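Local coordinates for chromosome segregation protein smc (Pyrococcus furiosus, PDB 3KTA) that forms an ABC-type ATPase head that binds and hydrolyses ATP, shows adenylate kinase activity and serves chromosome condensation and partitioning, at the interface of chains A and B. Coordinates in Å, arbitrary orientation; residue numbers count along the deposited sequence, not the author numbering. Chains: chain A, Chromosome segregation protein smc; chain B, Chromosome segregation protein smc.

Contact 1: the interface of chains A and B. Residues chain A 24, 29, 31, 46; chain B 121-122, 137.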
loop_
_atom_site.group_PDB
_atom_site.type_symbol
_atom_site.label_atom_id
_atom_site.label_comp_id
_atom_site.label_asym_id
_atom_site.label_seq_id
_atom_site.Cartn_x
_atom_site.Cartn_y
_atom_site.Cartn_z
ATOM N N PHE A 24 8.095 -7.446 9.812
ATOM C CA PHE A 24 6.805 -7.723 9.188
ATOM C C PHE A 24 6.598 -9.217 8.965
ATOM O O PHE A 24 7.551 -9.956 8.726
ATOM C CB PHE A 24 6.692 -7.013 7.840
ATOM C CG PHE A 24 6.776 -5.537 7.942
ATOM C CD1 PHE A 24 5.686 -4.800 8.379
ATOM C CD2 PHE A 24 7.945 -4.870 7.617
ATOM C CE1 PHE A 24 5.759 -3.412 8.492
ATOM C CE2 PHE A 24 8.023 -3.483 7.723
ATOM C CZ PHE A 24 6.935 -2.753 8.162
ATOM N N THR A 29 0.396 -8.130 8.079
ATOM C CA THR A 29 0.733 -7.402 9.301
ATOM C C THR A 29 -0.220 -6.229 9.448
ATOM O O THR A 29 -0.445 -5.489 8.498
ATOM C CB THR A 29 2.172 -6.858 9.276
ATOM O OG1 THR A 29 3.081 -7.930 8.971
ATOM C CG2 THR A 29 2.531 -6.239 10.625
ATOM N N ILE A 31 -0.857 -2.662 11.527
ATOM C CA ILE A 31 -0.184 -1.627 12.307
ATOM C C ILE A 31 -1.255 -0.792 12.992
ATOM O O ILE A 31 -2.109 -0.209 12.321
ATOM C CB ILE A 31 0.665 -0.728 11.413
ATOM C CG1 ILE A 31 1.757 -1.565 10.739
ATOM C CG2 ILE A 31 1.292 0.396 12.232
ATOM C CD1 ILE A 31 2.531 -0.805 9.666
ATOM N N ILE A 46 9.125 3.427 3.786
ATOM C CA ILE A 46 9.131 2.562 2.611
ATOM C C ILE A 46 9.238 3.375 1.316
ATOM O O ILE A 46 10.058 3.063 0.456
ATOM C CB ILE A 46 7.900 1.646 2.592
ATOM C CG1 ILE A 46 7.931 0.728 3.819
ATOM C CG2 ILE A 46 7.833 0.860 1.259
ATOM C CD1 ILE A 46 6.640 -0.055 4.028
ATOM N N ILE B 121 0.645 -5.041 4.275
ATOM C CA ILE B 121 0.941 -4.247 5.466
ATOM C C ILE B 121 -0.165 -3.210 5.565
ATOM O O ILE B 121 -0.337 -2.385 4.660
ATOM C CB ILE B 121 2.303 -3.528 5.343
ATOM C CG1 ILE B 121 3.426 -4.561 5.222
ATOM C CG2 ILE B 121 2.541 -2.607 6.544
ATOM C CD1 ILE B 121 4.711 -3.973 4.647
ATOM N N VAL B 122 -0.937 -3.267 6.647
ATOM C CA VAL B 122 -2.168 -2.496 6.713
ATOM C C VAL B 122 -2.207 -1.686 8.000
ATOM O O VAL B 122 -2.154 -2.250 9.082
ATOM C CB VAL B 122 -3.395 -3.452 6.699
ATOM C CG1 VAL B 122 -4.702 -2.660 6.809
ATOM C CG2 VAL B 122 -3.403 -4.320 5.438
ATOM N N ILE B 137 1.752 -4.900 14.847
ATOM C CA ILE B 137 2.745 -3.936 15.290
ATOM C C ILE B 137 2.016 -2.803 15.990
ATOM O O ILE B 137 1.053 -2.263 15.450
ATOM C CB ILE B 137 3.509 -3.343 14.084
ATOM C CG1 ILE B 137 4.364 -4.401 13.403
ATOM C CG2 ILE B 137 4.375 -2.156 14.495
ATOM C CD1 ILE B 137 4.969 -3.897 12.131
#
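B:Ile121 meets A:Phe24 with CG1 turned anti to its own carbonyl carbon (chi1 -62°), and a nearly extended second torsion carries CD1 under one face of the phenyl ring, 3.9 Å from A:Phe24 CD1 and displaced toward the rim. The same rotation sets the other branch, CG2, anti to the backbone N, where it meets A:Ile31 CD1 at 3.6 Å. A beta-branched residue suits this place because its two arms serve two partners at once. The two side chains A:Phe24 and B:Ile121 cross at about a right angle. B:Ile137 comes from strand 135-142, on the other side of strand 28-33: its CD1 lies 3.8 Å from A:Phe24 CE1 and 3.7 Å from A:Thr29 CG2, the methyl that threonine turns toward the apolar side while its hydroxyl points elsewhere. A:Ile31 lies alongside B:Ile137, pointing the same way, and A:Ile46 of helix 39-49 stands at the far margin near B:Ile121. Beneath these side chains the backbones pair as parallel strands. The B:Val122 N-H reaches A:Thr29 O at 2.9 Å, nearly along the C=O axis, and A:Ile31 N donates to B:Val122 O at 2.8 Å. With an alanine at B:Ile121, the A:Phe24 face and the A:Ile31 CD1 methyl would probably lose the contacts that the isoleucine gives them, opening a gap between ring and methyl. The site contributes to the apolar packing and sheet pairing that join the N- and C-terminal segments of SMC into one ATPase head.

Contact 2: the interface of chains A and B. Residues chain A 15, 37-39, 42; chain B 139, 146, 148.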
loop_
_atom_site.group_PDB
_atom_site.type_symbol
_atom_site.label_atom_id
_atom_site.label_comp_id
_atom_site.label_asym_id
_atom_site.label_seq_id
_atom_site.Cartn_x
_atom_site.Cartn_y
_atom_site.Cartn_z
ATOM N N TYR A 15 10.808 8.896 14.493
ATOM C CA TYR A 15 11.342 7.695 15.152
ATOM C C TYR A 15 12.616 7.841 15.997
ATOM O O TYR A 15 13.077 6.867 16.612
ATOM C CB TYR A 15 11.406 6.501 14.178
ATOM C CG TYR A 15 10.022 5.902 14.030
ATOM C CD1 TYR A 15 9.561 4.937 14.919
ATOM C CD2 TYR A 15 9.156 6.364 13.058
ATOM C CE1 TYR A 15 8.273 4.417 14.813
ATOM C CE2 TYR A 15 7.874 5.869 12.951
ATOM C CZ TYR A 15 7.438 4.899 13.829
ATOM O OH TYR A 15 6.159 4.411 13.711
ATOM N N SER A 37 0.388 8.878 16.318
ATOM C CA SER A 37 1.452 8.151 17.006
ATOM C C SER A 37 2.687 7.869 16.143
ATOM O O SER A 37 3.757 7.568 16.687
ATOM C CB SER A 37 0.936 6.848 17.607
ATOM O OG SER A 37 0.374 6.035 16.594
ATOM N N GLY A 38 2.529 7.967 14.822
ATOM C CA GLY A 38 3.621 7.717 13.884
ATOM C C GLY A 38 3.428 6.570 12.886
ATOM O O GLY A 38 4.406 6.070 12.313
ATOM N N LYS A 39 2.187 6.146 12.670
ATOM C CA LYS A 39 1.924 4.983 11.811
ATOM C C LYS A 39 2.253 5.248 10.337
ATOM O O LYS A 39 3.009 4.486 9.698
ATOM C CB LYS A 39 0.472 4.511 11.981
ATOM C CG LYS A 39 0.120 4.144 13.427
ATOM C CD LYS A 39 -1.338 3.676 13.526
ATOM C CE LYS A 39 -2.334 4.727 13.024
ATOM N NZ LYS A 39 -2.455 5.896 13.940
ATOM N N ILE A 42 5.827 5.118 8.973
ATOM C CA ILE A 42 6.399 3.828 8.561
ATOM C C ILE A 42 6.220 3.608 7.060
ATOM O O ILE A 42 7.139 3.169 6.374
ATOM C CB ILE A 42 5.782 2.660 9.349
ATOM C CG1 ILE A 42 6.050 2.834 10.844
ATOM C CG2 ILE A 42 6.299 1.316 8.817
ATOM C CD1 ILE A 42 5.363 1.776 11.699
ATOM N N VAL B 139 2.185 1.020 17.499
ATOM C CA VAL B 139 2.911 2.286 17.474
ATOM C C VAL B 139 2.416 3.205 18.602
ATOM O O VAL B 139 1.211 3.316 18.852
ATOM C CB VAL B 139 2.740 3.010 16.117
ATOM C CG1 VAL B 139 3.572 4.278 16.076
ATOM C CG2 VAL B 139 3.128 2.093 14.963
ATOM N N SER B 146 8.234 8.366 18.337
ATOM C CA SER B 146 7.462 7.152 18.057
ATOM C C SER B 146 8.282 5.929 18.409
ATOM O O SER B 146 9.502 5.939 18.277
ATOM C CB SER B 146 7.096 7.060 16.576
ATOM O OG SER B 146 6.308 8.152 16.152
ATOM N N VAL B 148 7.896 1.347 18.208
ATOM C CA VAL B 148 7.074 0.197 17.862
ATOM C C VAL B 148 7.310 -0.961 18.810
ATOM O O VAL B 148 8.405 -1.134 19.358
ATOM C CB VAL B 148 7.309 -0.313 16.419
ATOM C CG1 VAL B 148 7.204 0.822 15.417
ATOM C CG2 VAL B 148 8.649 -1.023 16.306
#
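B:Ser146 makes the polar link, its hydroxyl OG donating to the backbone carbonyl A:Ser37 O at 2.7 Å, with the donor tilted 26° from the carbonyl plane. A chi1 of -60° puts OG anti to its own carbonyl carbon and so toward the Walker A loop, whose residues bind ATP. Within chain A, the phenol A:Tyr15 OH donates to A:Gly38 O at 2.8 Å, approaching from above the carbonyl plane. Two neighbouring P-loop carbonyls are thus each held by a hydroxyl. The ring contact is a CH-pi one: B:Ser146 CB lies over one face of A:Tyr15, 3.5 Å from the ring centroid, a closeness that a small serine permits. B:Val148 CG1 touches the same ring at CE1 (3.8 Å), crossing at about a right angle. A phenylalanine in place of A:Tyr15 would probably leave A:Gly38 O without its hydroxyl mate and the P-loop less firmly positioned. Apolar contacts centre on B:Val139: CG1 faces the A:Ser37 carbonyl, CB packs 3.9 Å from A:Lys39 CG, and CG2 meets A:Ile42 CD1 tip to tip at 4.0 Å. Strands 135-142 and 145-150 of chain B thereby lie against the P-loop and the start of helix 39-49.

Contact 3: the interface of chains A and B. Residues chain A 25, 27-29; chain B 115, 120, 134-135.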
loop_
_atom_site.group_PDB
_atom_site.type_symbol
_atom_site.label_atom_id
_atom_site.label_comp_id
_atom_site.label_asym_id
_atom_site.label_seq_id
_atom_site.Cartn_x
_atom_site.Cartn_y
_atom_site.Cartn_z
ATOM N N SER A 25 5.350 -9.666 9.046
ATOM C CA SER A 25 5.019 -11.020 8.622
ATOM C C SER A 25 5.148 -11.123 7.105
ATOM O O SER A 25 4.885 -10.163 6.402
ATOM C CB SER A 25 3.574 -11.356 9.014
ATOM O OG SER A 25 3.186 -12.588 8.428
ATOM N N GLY A 27 3.086 -12.558 5.496
ATOM C CA GLY A 27 1.684 -12.468 5.131
ATOM C C GLY A 27 1.076 -11.110 5.437
ATOM O O GLY A 27 1.413 -10.108 4.807
ATOM N N PHE A 28 0.176 -11.096 6.419
ATOM C CA PHE A 28 -0.628 -9.915 6.766
ATOM C C PHE A 28 -0.189 -9.326 8.114
ATOM O O PHE A 28 -0.342 -9.956 9.169
ATOM C CB PHE A 28 -2.104 -10.376 6.778
ATOM C CG PHE A 28 -3.112 -9.353 7.233
ATOM C CD1 PHE A 28 -2.833 -7.996 7.253
ATOM C CD2 PHE A 28 -4.393 -9.785 7.605
ATOM C CE1 PHE A 28 -3.808 -7.087 7.669
ATOM C CE2 PHE A 28 -5.362 -8.897 8.021
ATOM C CZ PHE A 28 -5.076 -7.554 8.049
ATOM N N THR A 29 0.396 -8.130 8.079
ATOM C CA THR A 29 0.733 -7.402 9.301
ATOM C C THR A 29 -0.220 -6.229 9.448
ATOM O O THR A 29 -0.445 -5.489 8.498
ATOM C CB THR A 29 2.172 -6.858 9.276
ATOM O OG1 THR A 29 3.081 -7.930 8.971
ATOM C CG2 THR A 29 2.531 -6.239 10.625
ATOM N N SER B 115 -3.309 -12.918 1.017
ATOM C CA SER B 115 -1.997 -12.948 1.668
ATOM C C SER B 115 -1.275 -14.278 1.476
ATOM O O SER B 115 -0.114 -14.409 1.833
ATOM C CB SER B 115 -2.114 -12.605 3.159
ATOM O OG SER B 115 -2.747 -13.661 3.853
ATOM N N PHE B 120 0.882 -8.197 2.800
ATOM C CA PHE B 120 0.038 -7.036 3.065
ATOM C C PHE B 120 0.453 -6.356 4.348
ATOM O O PHE B 120 0.584 -7.019 5.389
ATOM C CB PHE B 120 -1.437 -7.476 3.168
ATOM C CG PHE B 120 -2.026 -7.831 1.854
ATOM C CD1 PHE B 120 -1.855 -9.108 1.316
ATOM C CD2 PHE B 120 -2.711 -6.877 1.107
ATOM C CE1 PHE B 120 -2.392 -9.426 0.083
ATOM C CE2 PHE B 120 -3.230 -7.188 -0.131
ATOM C CZ PHE B 120 -3.068 -8.457 -0.650
ATOM N N ASP B 134 -1.661 -11.833 10.785
ATOM C CA ASP B 134 -0.662 -12.802 11.228
ATOM C C ASP B 134 0.225 -12.224 12.323
ATOM O O ASP B 134 0.644 -12.937 13.234
ATOM C CB ASP B 134 0.212 -13.252 10.056
ATOM C CG ASP B 134 -0.579 -13.953 8.979
ATOM O OD1 ASP B 134 -1.242 -14.959 9.295
ATOM O OD2 ASP B 134 -0.536 -13.509 7.812
ATOM N N LYS B 135 0.536 -10.937 12.197
ATOM C CA LYS B 135 1.318 -10.199 13.178
ATOM C C LYS B 135 0.722 -8.807 13.381
ATOM O O LYS B 135 0.127 -8.238 12.464
ATOM C CB LYS B 135 2.774 -10.057 12.715
ATOM C CG LYS B 135 3.514 -11.379 12.628
ATOM C CD LYS B 135 3.850 -11.878 14.041
ATOM C CE LYS B 135 4.592 -13.207 14.006
ATOM N NZ LYS B 135 5.012 -13.622 15.375
HETATM O O HOH W 1 3.173 -8.068 6.281
#
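Strand 28-33 of chain A and the loop leading into it enter between strand 119-123 of chain B and the start of strand 135-142, pairing in parallel with both in the ABC ATPase fold of the SMC head. On one side B:Phe120 N donates to A:Gly27 O at 2.8 Å, and A:Thr29 N returns a bond to B:Phe120 O at 2.9 Å. On the other, B:Asp134 holds the backbone of A:Phe28 with two bonds. Its backbone N gives to A:Phe28 O in a bent bond, in the carbonyl plane, while its carboxylate OD2 takes A:Phe28 N at 2.9 Å on the anti lone pair. Aspartate suits the place because its short side chain, with CG beside its own N (chi1 -62°), can return to the same residue. Glycine suits position A:Gly27, whose backbone (phi -98°, psi -111°) is disfavoured for other residues. The turn is braced by two bonds through A:Ser25: its OG accepts A:Gly27 N, and its N donates to A:Thr29 OG1. A water bridges the chains, 2.7 Å from A:Thr29 OG1 and 2.9 Å from B:Phe120 O, also linking A:Ser25 O and A:Gly27 O. The aliphatic part of B:Lys135 covers A:Ser25, CG lying 3.6 Å from its CB.

Contact 4: the interface of chains A and B. Residues chain A 30-32; chain B 122-124, 137.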
loop_
_atom_site.group_PDB
_atom_site.type_symbol
_atom_site.label_atom_id
_atom_site.label_comp_id
_atom_site.label_asym_id
_atom_site.label_seq_id
_atom_site.Cartn_x
_atom_site.Cartn_y
_atom_site.Cartn_z
ATOM N N ALA A 30 -0.786 -6.065 10.639
ATOM C CA ALA A 30 -1.579 -4.884 10.933
ATOM C C ALA A 30 -0.751 -3.957 11.803
ATOM O O ALA A 30 -0.055 -4.411 12.714
ATOM C CB ALA A 30 -2.865 -5.255 11.665
ATOM N N ILE A 31 -0.857 -2.662 11.527
ATOM C CA ILE A 31 -0.184 -1.627 12.307
ATOM C C ILE A 31 -1.255 -0.792 12.992
ATOM O O ILE A 31 -2.109 -0.209 12.321
ATOM C CB ILE A 31 0.665 -0.728 11.413
ATOM C CG1 ILE A 31 1.757 -1.565 10.739
ATOM C CG2 ILE A 31 1.292 0.396 12.232
ATOM C CD1 ILE A 31 2.531 -0.805 9.666
ATOM N N VAL A 32 -1.224 -0.769 14.321
ATOM C CA VAL A 32 -2.219 -0.038 15.107
ATOM C C VAL A 32 -1.535 0.957 16.041
ATOM O O VAL A 32 -0.350 0.848 16.317
ATOM C CB VAL A 32 -3.154 -0.993 15.943
ATOM C CG1 VAL A 32 -3.880 -1.978 15.040
ATOM C CG2 VAL A 32 -2.371 -1.730 17.019
ATOM N N VAL B 122 -0.937 -3.267 6.647
ATOM C CA VAL B 122 -2.168 -2.496 6.713
ATOM C C VAL B 122 -2.207 -1.686 8.000
ATOM O O VAL B 122 -2.154 -2.250 9.082
ATOM C CB VAL B 122 -3.395 -3.452 6.699
ATOM C CG1 VAL B 122 -4.702 -2.660 6.809
ATOM C CG2 VAL B 122 -3.403 -4.320 5.438
ATOM N N ILE B 123 -2.295 -0.364 7.872
ATOM C CA ILE B 123 -2.488 0.497 9.028
ATOM C C ILE B 123 -3.976 0.680 9.252
ATOM O O ILE B 123 -4.702 0.991 8.308
ATOM C CB ILE B 123 -1.876 1.870 8.789
ATOM C CG1 ILE B 123 -0.355 1.752 8.612
ATOM C CG2 ILE B 123 -2.231 2.798 9.960
ATOM C CD1 ILE B 123 0.300 2.979 7.974
ATOM N N THR B 124 -4.439 0.467 10.482
ATOM C CA THR B 124 -5.889 0.465 10.740
ATOM C C THR B 124 -6.228 0.761 12.197
ATOM O O THR B 124 -5.442 0.463 13.100
ATOM C CB THR B 124 -6.519 -0.885 10.334
ATOM O OG1 THR B 124 -7.941 -0.847 10.546
ATOM C CG2 THR B 124 -5.922 -2.033 11.146
ATOM N N ILE B 137 1.752 -4.900 14.847
ATOM C CA ILE B 137 2.745 -3.936 15.290
ATOM C C ILE B 137 2.016 -2.803 15.990
ATOM O O ILE B 137 1.053 -2.263 15.450
ATOM C CB ILE B 137 3.509 -3.343 14.084
ATOM C CG1 ILE B 137 4.364 -4.401 13.403
ATOM C CG2 ILE B 137 4.375 -2.156 14.495
ATOM C CD1 ILE B 137 4.969 -3.897 12.131
#
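The peptide group joining A:Ala30 to A:Ile31 spans two chain B strands: its carbonyl A:Ala30 O points toward one and accepts B:Ile137 N at 2.8 Å, while its N-H, on A:Ile31 N, points toward the other and bonds to B:Val122 O. The next peptide is turned the other way: its carbonyl A:Ile31 O takes B:Thr124 N at 3.0 Å, and its A:Val32 N gives to B:Ile137 O at 2.9 Å, the latter almost straight at 171° about the hydrogen. This is the parallel beta-sheet of the ABC ATPase head, in which strand 28-33 of chain A, leading toward the Walker A loop, is the middle strand between two from chain B. On one face of the sheet the side chain of A:Ile31 crosses B:Ile123 at a slant: A:Ile31 CB lies 3.9 Å from B:Ile123 CG1, and A:Ile31 CD1 lies 4.0 Å from that same atom. B:Ile123 CG1 owes its place to a chi1 of -63°, which sets it anti to the carbonyl carbon, while CG2 sits 3.8 Å from A:Ile31 O. Branched residues favour the extended backbone and may help shield the interchain bonds. A:Val32 CG1 packs 3.5 Å from B:Thr124 O, just past the end of strand 119-123, and CG2 lies toward B:Ile137 O, whose bond it may help cover. A:Ala30, small and unbranched, brings its CB to 4.0 Å from B:Val122 O and adds little bulk of its own.

Contacts 1, 3 and 4 follow one seam, where strand 28-33 of chain A lies between strands 119-123 and 135-142 of chain B. Measured between C-alpha centres, contacts 1 and 4 are about 5 Å apart and share A:Ile31, B:Val122 and B:Ile137, while contacts 1 and 3 are about 7 Å apart and share A:Thr29. Contact 2 has strand 135-142 in common with them but lies beyond the seam at the P-loop, about 10 Å from contact 4 and 18 Å from contact 3. Strand pairing that starts at contact 3 thus continues through contacts 1 and 4, so joining the two SMC termini probably also helps shape the ATP site.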